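Enoyl-[acyl-carrier-protein] reductase [FMN] (PDB 5GVJ) probably catalyses the NADH-dependent reduction of enoyl-[acyl-carrier-protein] as an FMN flavoprotein of the nitronate monooxygenase family. Local coordinates at residues A[2-5]-A[6-10]; A[41-45]-A[46-50]; A[148-152]-A[153-157]; A[259-262]-A[263-267]; A[291-294]-A[295-299]. The protein carries 1 engineered substitution. One frame throughout, in Å; residues are numbered along the deposited sequence.

Interaction 1 (A[2-5]-A[6-10])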
# COMPACT_ATOMS: atom_id res chain seq x y z
N THR A 2 -5.86 -4.30 -25.04
CA THR A 2 -5.44 -2.96 -24.63
C THR A 2 -6.58 -2.23 -23.91
O THR A 2 -7.76 -2.42 -24.22
CB THR A 2 -5.00 -2.12 -25.82
OG1 THR A 2 -6.15 -1.72 -26.57
CG2 THR A 2 -4.05 -2.91 -26.71
N VAL A 3 -6.20 -1.38 -22.96
CA VAL A 3 -7.16 -0.61 -22.18
C VAL A 3 -6.88 0.87 -22.43
O VAL A 3 -5.73 1.28 -22.61
CB VAL A 3 -7.09 -0.97 -20.68
CG1 VAL A 3 -6.53 -2.38 -20.50
CG2 VAL A 3 -6.32 0.05 -19.86
N ARG A 4 -7.95 1.65 -22.51
CA ARG A 4 -7.85 3.08 -22.79
C ARG A 4 -8.21 3.84 -21.53
O ARG A 4 -9.16 3.49 -20.84
CB ARG A 4 -8.80 3.45 -23.93
CG ARG A 4 -8.65 4.87 -24.42
CD ARG A 4 -9.60 5.15 -25.59
NE ARG A 4 -9.49 6.53 -26.03
CZ ARG A 4 -10.00 7.00 -27.17
NH1 ARG A 4 -10.65 6.18 -27.98
NH2 ARG A 4 -9.83 8.27 -27.49
N THR A 5 -7.42 4.86 -21.19
CA THR A 5 -7.71 5.69 -20.01
C THR A 5 -7.47 7.15 -20.37
O THR A 5 -6.92 7.47 -21.42
CB THR A 5 -6.86 5.32 -18.80
OG1 THR A 5 -5.55 5.89 -18.94
CG2 THR A 5 -6.72 3.79 -18.64
N ARG A 6 -7.86 8.05 -19.45
CA ARG A 6 -7.51 9.45 -19.67
C ARG A 6 -6.01 9.64 -19.86
O ARG A 6 -5.58 10.58 -20.54
CB ARG A 6 -7.99 10.32 -18.51
CG ARG A 6 -9.50 10.41 -18.38
CD ARG A 6 -9.89 10.84 -16.95
NE ARG A 6 -9.70 12.24 -16.71
CZ ARG A 6 -9.48 12.80 -15.53
NH1 ARG A 6 -9.37 12.09 -14.41
NH2 ARG A 6 -9.35 14.11 -15.49
N VAL A 7 -5.19 8.76 -19.28
CA VAL A 7 -3.74 8.96 -19.37
C VAL A 7 -3.24 8.56 -20.75
O VAL A 7 -2.41 9.25 -21.34
CB VAL A 7 -3.00 8.20 -18.26
CG1 VAL A 7 -1.49 8.24 -18.50
CG2 VAL A 7 -3.34 8.82 -16.90
N THR A 8 -3.74 7.45 -21.31
CA THR A 8 -3.30 7.13 -22.67
C THR A 8 -3.78 8.19 -23.67
O THR A 8 -3.08 8.48 -24.65
CB THR A 8 -3.78 5.73 -23.09
OG1 THR A 8 -5.21 5.69 -23.16
CG2 THR A 8 -3.30 4.69 -22.11
N ASP A 9 -4.94 8.80 -23.41
CA ASP A 9 -5.40 9.90 -24.26
C ASP A 9 -4.52 11.12 -24.08
O ASP A 9 -4.08 11.73 -25.06
CB ASP A 9 -6.85 10.24 -23.94
CG ASP A 9 -7.80 9.18 -24.41
OD1 ASP A 9 -7.52 8.56 -25.46
OD2 ASP A 9 -8.84 8.97 -23.74
N LEU A 10 -4.26 11.51 -22.82
CA LEU A 10 -3.44 12.68 -22.55
C LEU A 10 -2.06 12.54 -23.17
O LEU A 10 -1.55 13.47 -23.80
CB LEU A 10 -3.31 12.87 -21.04
CG LEU A 10 -2.40 13.99 -20.56
CD1 LEU A 10 -3.00 15.34 -20.93
CD2 LEU A 10 -2.22 13.88 -19.04
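Val3 meets the first helical turn only lightly, its carbonyl O lying 4.2 Å from Thr8 CG2, while its side chain turns to Pro16 and Met179. Arg4 does more. With CG anti to the backbone N (chi1 -172°) and the chain extended as far as NE, it reaches across Asp9 at about a right angle. In the salt bridge Arg4 NE lies 2.9 Å from Asp9 OD1, on its syn lone pair, and NH2 adds a weak bond to the same oxygen; the two flat groups are turned 71° from each other. Thr5 caps the helix. Its OG1, set between the backbone N and the carbonyl carbon, accepts from Val7 N at 2.9 Å and weakly from Thr8 N at 3.4 Å, and also bonds Glu188 O. Its carbonyl O takes Asp9 N at 3.1 Å and has Thr8 OG1 3.0 Å away. A valine at Thr5 would probably leave the amides of Val7 and Thr8 and the carbonyl of Glu188 without this hydroxyl. Thr5 also packs on Tyr311 of the second subunit. This is a threonine N-cap starting helix 6-11, with an arginine-aspartate pair bridging the lead-in loop to the first turn.

Interaction 2 (A[41-45]-A[46-50])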
# COMPACT_ATOMS: atom_id res chain seq x y z
N GLY A 41 8.30 5.46 -21.99
CA GLY A 41 9.67 5.46 -21.54
C GLY A 41 10.04 6.82 -20.99
O GLY A 41 9.52 7.85 -21.40
N ILE A 42 10.95 6.82 -20.02
CA ILE A 42 11.30 8.07 -19.35
C ILE A 42 12.80 8.10 -19.15
O ILE A 42 13.38 7.17 -18.59
CB ILE A 42 10.57 8.23 -18.00
CG1 ILE A 42 9.08 8.45 -18.24
CG2 ILE A 42 11.17 9.40 -17.23
CD1 ILE A 42 8.22 8.44 -16.94
N ILE A 43 13.43 9.16 -19.65
CA ILE A 43 14.86 9.38 -19.46
C ILE A 43 15.06 10.01 -18.08
O ILE A 43 14.48 11.06 -17.78
CB ILE A 43 15.43 10.29 -20.56
CG1 ILE A 43 15.35 9.60 -21.92
CG2 ILE A 43 16.85 10.71 -20.22
CD1 ILE A 43 15.64 10.54 -23.10
N GLY A 44 15.87 9.38 -17.25
CA GLY A 44 16.18 9.94 -15.95
C GLY A 44 17.35 10.90 -16.02
O GLY A 44 18.49 10.48 -16.27
N SER A 45 17.10 12.19 -15.81
CA SER A 45 18.15 13.20 -15.97
C SER A 45 18.81 13.56 -14.64
O SER A 45 19.61 14.50 -14.60
CB SER A 45 17.58 14.46 -16.63
OG SER A 45 16.80 15.24 -15.74
N GLY A 46 18.50 12.83 -13.57
CA GLY A 46 18.90 13.25 -12.24
C GLY A 46 20.39 13.52 -12.10
O GLY A 46 20.79 14.43 -11.37
N ALA A 47 21.21 12.75 -12.82
CA ALA A 47 22.67 12.89 -12.79
C ALA A 47 23.22 13.52 -14.06
O ALA A 47 24.41 13.38 -14.35
CB ALA A 47 23.32 11.53 -12.56
N MET A 48 22.38 14.19 -14.84
CA MET A 48 22.78 14.68 -16.15
C MET A 48 23.06 16.18 -16.12
O MET A 48 22.45 16.93 -15.35
CB MET A 48 21.71 14.37 -17.20
CG MET A 48 21.64 12.91 -17.63
SD MET A 48 20.43 12.75 -18.96
CE MET A 48 20.39 10.98 -19.24
N LYS A 49 24.01 16.60 -16.97
CA LYS A 49 24.18 17.98 -17.37
C LYS A 49 23.42 18.22 -18.66
O LYS A 49 23.10 17.27 -19.38
CB LYS A 49 25.67 18.29 -17.55
CG LYS A 49 26.46 18.28 -16.25
CD LYS A 49 27.95 18.49 -16.48
CE LYS A 49 28.78 17.46 -15.71
NZ LYS A 49 28.03 16.87 -14.56
N PRO A 50 23.07 19.48 -18.97
CA PRO A 50 22.27 19.74 -20.17
C PRO A 50 22.78 19.03 -21.42
O PRO A 50 21.97 18.47 -22.17
CB PRO A 50 22.34 21.26 -20.31
CG PRO A 50 22.45 21.74 -18.91
CD PRO A 50 23.32 20.72 -18.21
O HOH W 1 20.77 10.55 -14.91
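Ser45 and Met48 close a type I beta turn directly after strand 41-44, and its one direct hydrogen bond runs from Met48 N to Ser45 O at 2.8 Å. The donor stands 56° out of the carbonyl plane, off the lone pairs. A single water gives the second polar link: it donates to Gly44 O at 2.7 Å and accepts from Ala47 N at 3.1 Å, tying the end of the strand to the middle of the turn. Ser45 OG looks elsewhere, to Asn71 O on the adjoining strand 68-73.

The apolar part belongs to Met48. With CG anti to the carbonyl carbon (chi1 -74°) and the chain extended from there, its terminal methyl reaches back to the strand, CE ending 3.7 Å from Ile43 CG2 and 3.6 Å from Gly44 O. On the way SD passes 3.8 Å from Ser45 CA. The Met48 and Ile43 side chains cross at about a right angle. Leu53 and Ala56 of helix 50-63 pack on the same methionine, and Leu53 also meets Ile43.

The turn is therefore held by polar backbone links and by apolar packing: one direct hydrogen bond and a bridging water fix the backbone where strand 41-44 of the barrel gives way to its helix, while the methionine covers the strand end with an apolar chain that asks for no hydrogen-bonding partner.

Interaction 3 (A[148-152]-A[153-157])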
# COMPACT_ATOMS: atom_id res chain seq x y z
N GLY A 148 8.40 9.35 0.37
CA GLY A 148 7.59 10.05 1.34
C GLY A 148 7.22 9.16 2.51
O GLY A 148 7.93 8.22 2.85
N GLU A 149 6.07 9.46 3.12
CA GLU A 149 5.62 8.73 4.29
C GLU A 149 4.38 7.88 4.05
O GLU A 149 4.15 6.93 4.81
CB GLU A 149 5.33 9.71 5.44
CG GLU A 149 6.27 10.88 5.48
CD GLU A 149 6.28 11.56 6.84
OE1 GLU A 149 5.34 12.34 7.12
OE2 GLU A 149 7.23 11.30 7.62
N VAL A 150 3.59 8.19 3.03
CA VAL A 150 2.30 7.53 2.81
C VAL A 150 2.49 6.35 1.86
O VAL A 150 3.24 6.43 0.88
CB VAL A 150 1.28 8.53 2.26
CG1 VAL A 150 -0.13 7.91 2.25
CG2 VAL A 150 1.30 9.82 3.08
N THR A 151 1.78 5.25 2.14
CA THR A 151 1.83 4.09 1.26
C THR A 151 0.92 4.28 0.06
O THR A 151 0.02 5.12 0.06
CB THR A 151 1.40 2.81 1.98
OG1 THR A 151 0.00 2.89 2.25
CG2 THR A 151 2.18 2.63 3.29
N THR A 152 1.15 3.45 -0.96
CA THR A 152 0.37 3.56 -2.20
C THR A 152 -1.11 3.35 -1.94
O THR A 152 -1.95 4.08 -2.48
CB THR A 152 0.88 2.54 -3.22
OG1 THR A 152 2.24 2.84 -3.53
CG2 THR A 152 0.06 2.58 -4.51
N PHE A 153 -1.44 2.34 -1.13
CA PHE A 153 -2.83 1.97 -0.92
C PHE A 153 -3.65 3.15 -0.43
O PHE A 153 -4.78 3.36 -0.87
CB PHE A 153 -2.92 0.82 0.08
CG PHE A 153 -4.11 -0.04 -0.11
CD1 PHE A 153 -4.04 -1.14 -0.95
CD2 PHE A 153 -5.30 0.27 0.51
CE1 PHE A 153 -5.16 -1.93 -1.15
CE2 PHE A 153 -6.41 -0.52 0.33
CZ PHE A 153 -6.33 -1.62 -0.51
N VAL A 154 -3.07 3.92 0.48
CA VAL A 154 -3.75 5.09 1.04
C VAL A 154 -3.61 6.29 0.11
O VAL A 154 -4.58 7.02 -0.16
CB VAL A 154 -3.18 5.39 2.43
CG1 VAL A 154 -3.68 6.75 2.94
CG2 VAL A 154 -3.54 4.27 3.43
N LEU A 155 -2.40 6.53 -0.38
CA LEU A 155 -2.11 7.78 -1.09
C LEU A 155 -2.90 7.90 -2.38
O LEU A 155 -3.48 8.95 -2.67
CB LEU A 155 -0.61 7.86 -1.37
CG LEU A 155 -0.16 9.14 -2.08
CD1 LEU A 155 -0.25 10.33 -1.13
CD2 LEU A 155 1.26 8.93 -2.58
N VAL A 156 -2.90 6.85 -3.20
CA VAL A 156 -3.63 6.92 -4.46
C VAL A 156 -5.10 7.20 -4.22
O VAL A 156 -5.73 7.97 -4.96
CB VAL A 156 -3.43 5.62 -5.27
CG1 VAL A 156 -4.30 5.63 -6.53
CG2 VAL A 156 -1.97 5.46 -5.64
N ASN A 157 -5.69 6.58 -3.19
CA ASN A 157 -7.10 6.79 -2.88
C ASN A 157 -7.36 8.25 -2.54
O ASN A 157 -8.24 8.88 -3.12
CB ASN A 157 -7.49 5.87 -1.72
CG ASN A 157 -8.99 5.90 -1.41
OD1 ASN A 157 -9.74 6.73 -1.92
ND2 ASN A 157 -9.43 4.95 -0.57
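Thr151 O receives Leu155 N at 2.8 Å in a nearly linear bond (160°), an i to i+4 bond of the first turn of helix 152-162; a weak bond from Val154 N at 3.3 Å shares the same oxygen. One residue on, Thr152 O takes Val156 N at 3.0 Å. The threonine hydroxyls are satisfied from outside the stretch. Thr151, at the N-cap position, sends OG1 to Glu142 OE2 of the second subunit, and its backbone N is bound by Gln279 OE1 of that same subunit. Thr152 OG1 bonds Gly171 O, and Thr152 N goes to Glu142 OE1 of its own chain. Polar groups at the start of the helix thus draw partners from both subunits.

The rest of the contact is apolar. Val150 CG1, anti to the backbone N (chi1 -170°), comes 3.7 Å from Leu155 CB and 3.8 Å from Val154 CG1, with the valine and leucine side chains crossing at about a right angle. Thr152 and Val156 instead lie side by side and point the same way, their CG2 methyls 3.7 Å apart.

The stretch links strand 145-146 of the antiparallel sheet to helix 152-162. Thr152 OG1 ties the helix start to the loop after strand 167-170 of the parallel sheet, while Phe153 packs on Gly172 and Val154 on Ile217, both of the second subunit, which puts this helix start in the dimer interface.

Interaction 4 (A[259-262]-A[263-267])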
# COMPACT_ATOMS: atom_id res chain seq x y z
N GLY A 259 27.83 9.37 -5.19
CA GLY A 259 28.11 8.37 -6.20
C GLY A 259 27.63 6.97 -5.88
O GLY A 259 27.85 6.07 -6.70
N SER A 260 26.96 6.75 -4.74
CA SER A 260 26.62 5.39 -4.34
C SER A 260 25.60 4.76 -5.28
O SER A 260 25.67 3.56 -5.55
CB SER A 260 26.12 5.36 -2.90
OG SER A 260 24.93 6.12 -2.75
N LEU A 261 24.65 5.55 -5.79
CA LEU A 261 23.67 4.99 -6.72
C LEU A 261 24.32 4.59 -8.03
O LEU A 261 24.02 3.53 -8.59
CB LEU A 261 22.52 5.98 -6.97
CG LEU A 261 21.43 5.47 -7.92
CD1 LEU A 261 20.67 4.28 -7.33
CD2 LEU A 261 20.46 6.58 -8.33
N ARG A 262 25.25 5.41 -8.54
CA ARG A 262 25.95 5.07 -9.77
C ARG A 262 26.76 3.78 -9.61
O ARG A 262 26.82 2.96 -10.54
CB ARG A 262 26.87 6.21 -10.20
CG ARG A 262 27.39 6.06 -11.62
CD ARG A 262 28.65 6.89 -11.85
NE ARG A 262 29.74 6.43 -10.99
CZ ARG A 262 30.61 5.47 -11.31
NH1 ARG A 262 30.53 4.86 -12.49
NH2 ARG A 262 31.55 5.13 -10.45
N ARG A 263 27.38 3.58 -8.45
CA ARG A 263 28.19 2.38 -8.26
C ARG A 263 27.34 1.12 -8.33
O ARG A 263 27.79 0.09 -8.84
CB ARG A 263 28.94 2.44 -6.92
CG ARG A 263 30.06 3.48 -6.85
CD ARG A 263 31.04 3.15 -5.74
NE ARG A 263 30.49 3.41 -4.41
CZ ARG A 263 30.54 4.60 -3.80
NH1 ARG A 263 31.12 5.64 -4.39
NH2 ARG A 263 30.00 4.74 -2.59
N ALA A 264 26.11 1.18 -7.82
CA ALA A 264 25.23 0.01 -7.92
C ALA A 264 24.75 -0.19 -9.35
O ALA A 264 24.88 -1.28 -9.91
CB ALA A 264 24.04 0.17 -6.96
N VAL A 265 24.19 0.87 -9.95
CA VAL A 265 23.59 0.75 -11.28
C VAL A 265 24.65 0.44 -12.34
O VAL A 265 24.48 -0.47 -13.16
CB VAL A 265 22.81 2.03 -11.64
CG1 VAL A 265 22.39 1.99 -13.10
CG2 VAL A 265 21.60 2.17 -10.75
N VAL A 266 25.73 1.20 -12.35
CA VAL A 266 26.71 1.06 -13.43
C VAL A 266 27.71 -0.04 -13.14
O VAL A 266 28.03 -0.84 -14.02
CB VAL A 266 27.42 2.40 -13.69
CG1 VAL A 266 28.43 2.25 -14.82
CG2 VAL A 266 26.41 3.47 -14.03
N GLU A 267 28.21 -0.12 -11.90
CA GLU A 267 29.28 -1.05 -11.55
C GLU A 267 28.79 -2.30 -10.84
O GLU A 267 29.59 -3.22 -10.63
CB GLU A 267 30.31 -0.35 -10.66
CG GLU A 267 30.60 1.10 -11.03
CD GLU A 267 31.90 1.28 -11.78
OE1 GLU A 267 32.05 2.31 -12.47
OE2 GLU A 267 32.78 0.39 -11.67
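Arg262 and Glu267 form a salt bridge five residues apart, NH1 to OE1 at 3.0 Å with a 154° angle at the hydrogen. The carboxylate offers the anti lone pair of OE1, and the guanidinium and carboxylate planes are 76° apart. A bend at chi3 (62°) brings the arginine head toward Glu267.

Along the backbone, Val266 N to Arg262 O is short at 2.7 Å, Val265 N to Leu261 O is 3.0 Å, and Arg263 N reaches the Gly259 carbonyl O at 3.1 Å; the bond from Ala264 N to Ser260 O is weak.

Arg263 turns its guanidinium to the start of the helix. One face of the group lies over Gly259 and Ser260, with Ser260 CA offset toward the rim, while NE bonds Arg272 O. Packing completes the turn. Leu261 and Val265 run side by side with CD1 of the leucine 4.1 Å from CG2 of the valine, and Val266 CG2 sits 3.7 Å from Arg262 CG. Beyond them, Leu261 meets the engineered Ala276, and Trp24 lies against both Arg262 and Val265.

The arrangement is that of a short helix, 260-265, with Gly259 in a positive-phi conformation at its N-cap and an arginine-glutamate bridge to Glu267, just beyond, beside the loop that carries the FMN-binding Ala23.

Interaction 5 (A[291-294]-A[295-299])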
# COMPACT_ATOMS: atom_id res chain seq x y z
N LYS A 291 8.66 -6.13 -23.85
CA LYS A 291 7.43 -6.48 -24.57
C LYS A 291 6.60 -7.48 -23.78
O LYS A 291 5.37 -7.35 -23.68
CB LYS A 291 7.77 -7.04 -25.95
CG LYS A 291 6.75 -6.68 -27.02
CD LYS A 291 7.06 -5.31 -27.63
CE LYS A 291 5.80 -4.63 -28.18
NZ LYS A 291 4.78 -4.33 -27.09
N GLN A 292 7.25 -8.51 -23.22
CA GLN A 292 6.52 -9.50 -22.44
C GLN A 292 5.94 -8.90 -21.17
O GLN A 292 4.81 -9.21 -20.79
CB GLN A 292 7.45 -10.66 -22.09
CG GLN A 292 6.71 -11.87 -21.53
CD GLN A 292 5.73 -12.46 -22.54
OE1 GLN A 292 4.55 -12.65 -22.25
NE2 GLN A 292 6.22 -12.72 -23.75
N ILE A 293 6.72 -8.05 -20.48
CA ILE A 293 6.22 -7.38 -19.28
C ILE A 293 4.89 -6.70 -19.56
O ILE A 293 3.91 -6.87 -18.83
CB ILE A 293 7.25 -6.36 -18.76
CG1 ILE A 293 8.50 -7.08 -18.24
CG2 ILE A 293 6.62 -5.45 -17.67
CD1 ILE A 293 9.66 -6.12 -17.88
N ILE A 294 4.83 -5.92 -20.64
CA ILE A 294 3.60 -5.18 -20.94
C ILE A 294 2.49 -6.14 -21.34
O ILE A 294 1.32 -5.93 -20.97
CB ILE A 294 3.88 -4.11 -22.02
CG1 ILE A 294 4.84 -3.05 -21.46
CG2 ILE A 294 2.56 -3.47 -22.51
CD1 ILE A 294 5.34 -2.06 -22.48
N GLU A 295 2.81 -7.20 -22.10
CA GLU A 295 1.79 -8.19 -22.46
C GLU A 295 1.21 -8.87 -21.22
O GLU A 295 -0.01 -9.07 -21.11
CB GLU A 295 2.38 -9.26 -23.38
CG GLU A 295 2.65 -8.79 -24.80
CD GLU A 295 3.59 -9.72 -25.54
OE1 GLU A 295 3.67 -10.92 -25.17
OE2 GLU A 295 4.25 -9.25 -26.49
N ASP A 296 2.08 -9.29 -20.29
CA ASP A 296 1.60 -9.99 -19.10
C ASP A 296 0.77 -9.07 -18.20
O ASP A 296 -0.20 -9.52 -17.58
CB ASP A 296 2.78 -10.57 -18.32
CG ASP A 296 3.55 -11.61 -19.11
OD1 ASP A 296 3.01 -12.21 -20.07
OD2 ASP A 296 4.72 -11.84 -18.74
N ILE A 297 1.18 -7.80 -18.08
CA ILE A 297 0.40 -6.84 -17.29
C ILE A 297 -1.02 -6.76 -17.81
O ILE A 297 -1.99 -6.86 -17.06
CB ILE A 297 1.05 -5.44 -17.32
CG1 ILE A 297 2.44 -5.38 -16.69
CG2 ILE A 297 0.11 -4.40 -16.67
CD1 ILE A 297 2.64 -6.31 -15.59
N LEU A 298 -1.16 -6.54 -19.12
CA LEU A 298 -2.47 -6.32 -19.72
C LEU A 298 -3.34 -7.56 -19.58
O LEU A 298 -4.54 -7.46 -19.30
CB LEU A 298 -2.30 -5.93 -21.19
CG LEU A 298 -2.11 -4.44 -21.53
CD1 LEU A 298 -1.37 -3.67 -20.47
CD2 LEU A 298 -1.40 -4.27 -22.88
N LYS A 299 -2.75 -8.74 -19.77
CA LYS A 299 -3.52 -9.97 -19.68
C LYS A 299 -4.03 -10.17 -18.26
O LYS A 299 -5.21 -10.47 -18.04
CB LYS A 299 -2.66 -11.16 -20.11
CG LYS A 299 -3.37 -12.50 -20.08
CD LYS A 299 -2.51 -13.57 -20.76
CE LYS A 299 -3.17 -14.95 -20.74
NZ LYS A 299 -3.31 -15.46 -19.34
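Helix 290-309, the long C-terminal helix of the chain, is amphipathic here: Ile293, Ile294, Ile297 and Leu298 make its buried side, Lys291, Gln292, Glu295 and Asp296 its polar one. Regular backbone bonds span the stretch, such as Asp296 N to Gln292 O at 2.8 Å and Ile297 N to Ile293 O at 3.0 Å. On the buried side Ile294 and Leu298 lie side by side and point the same way, CG2 of the isoleucine 4.1 Å from CD2 of the leucine, and both rest on His15; Ile297 and Leu298 also touch Ile17 of strand 17-18.

On the polar side the Gln292 chain bends at chi2 (62°), which swings its end over to the two acids that follow. Its CG lies 3.4 Å from Asp296 OD2. Lys291 CG approaches Glu295 OE2 at 3.6 Å. An alanine in place of Gln292 would probably lose the CG contact with Asp296 and leave the two acids without the side chain packed beside them. Asp296 OD2 has Lys288 NZ as its salt-bridge partner and Lys291 NZ goes to Ala37 O. The chemistry is thus that of a polar face of acids and lysine in which Asp296 and Lys291 find their charged-end partners beyond the two segments.

How the interactions relate
The five contacts are strung in series along the chain and none touches another. Interactions 2 and 4 approach the same FMN-binding residue: residue Gly46 and the side chain of Leu261 each lie about 4 Å from the side chain of Ala23, although the nearest atoms of the two contacts are about 7 Å apart. FMN is not bound to this chain in the model. Interaction 3 reaches the site from elsewhere, the Thr152 side chain about 5 Å from residue Gly172 and the Leu155 side chain about 5 Å from that of Glu139. Interactions 1 and 5, remoter from it, are neighbours, nearest atoms about 5 Å apart, although they come from the two ends of the chain. Interactions 1 and 3 both touch the second subunit.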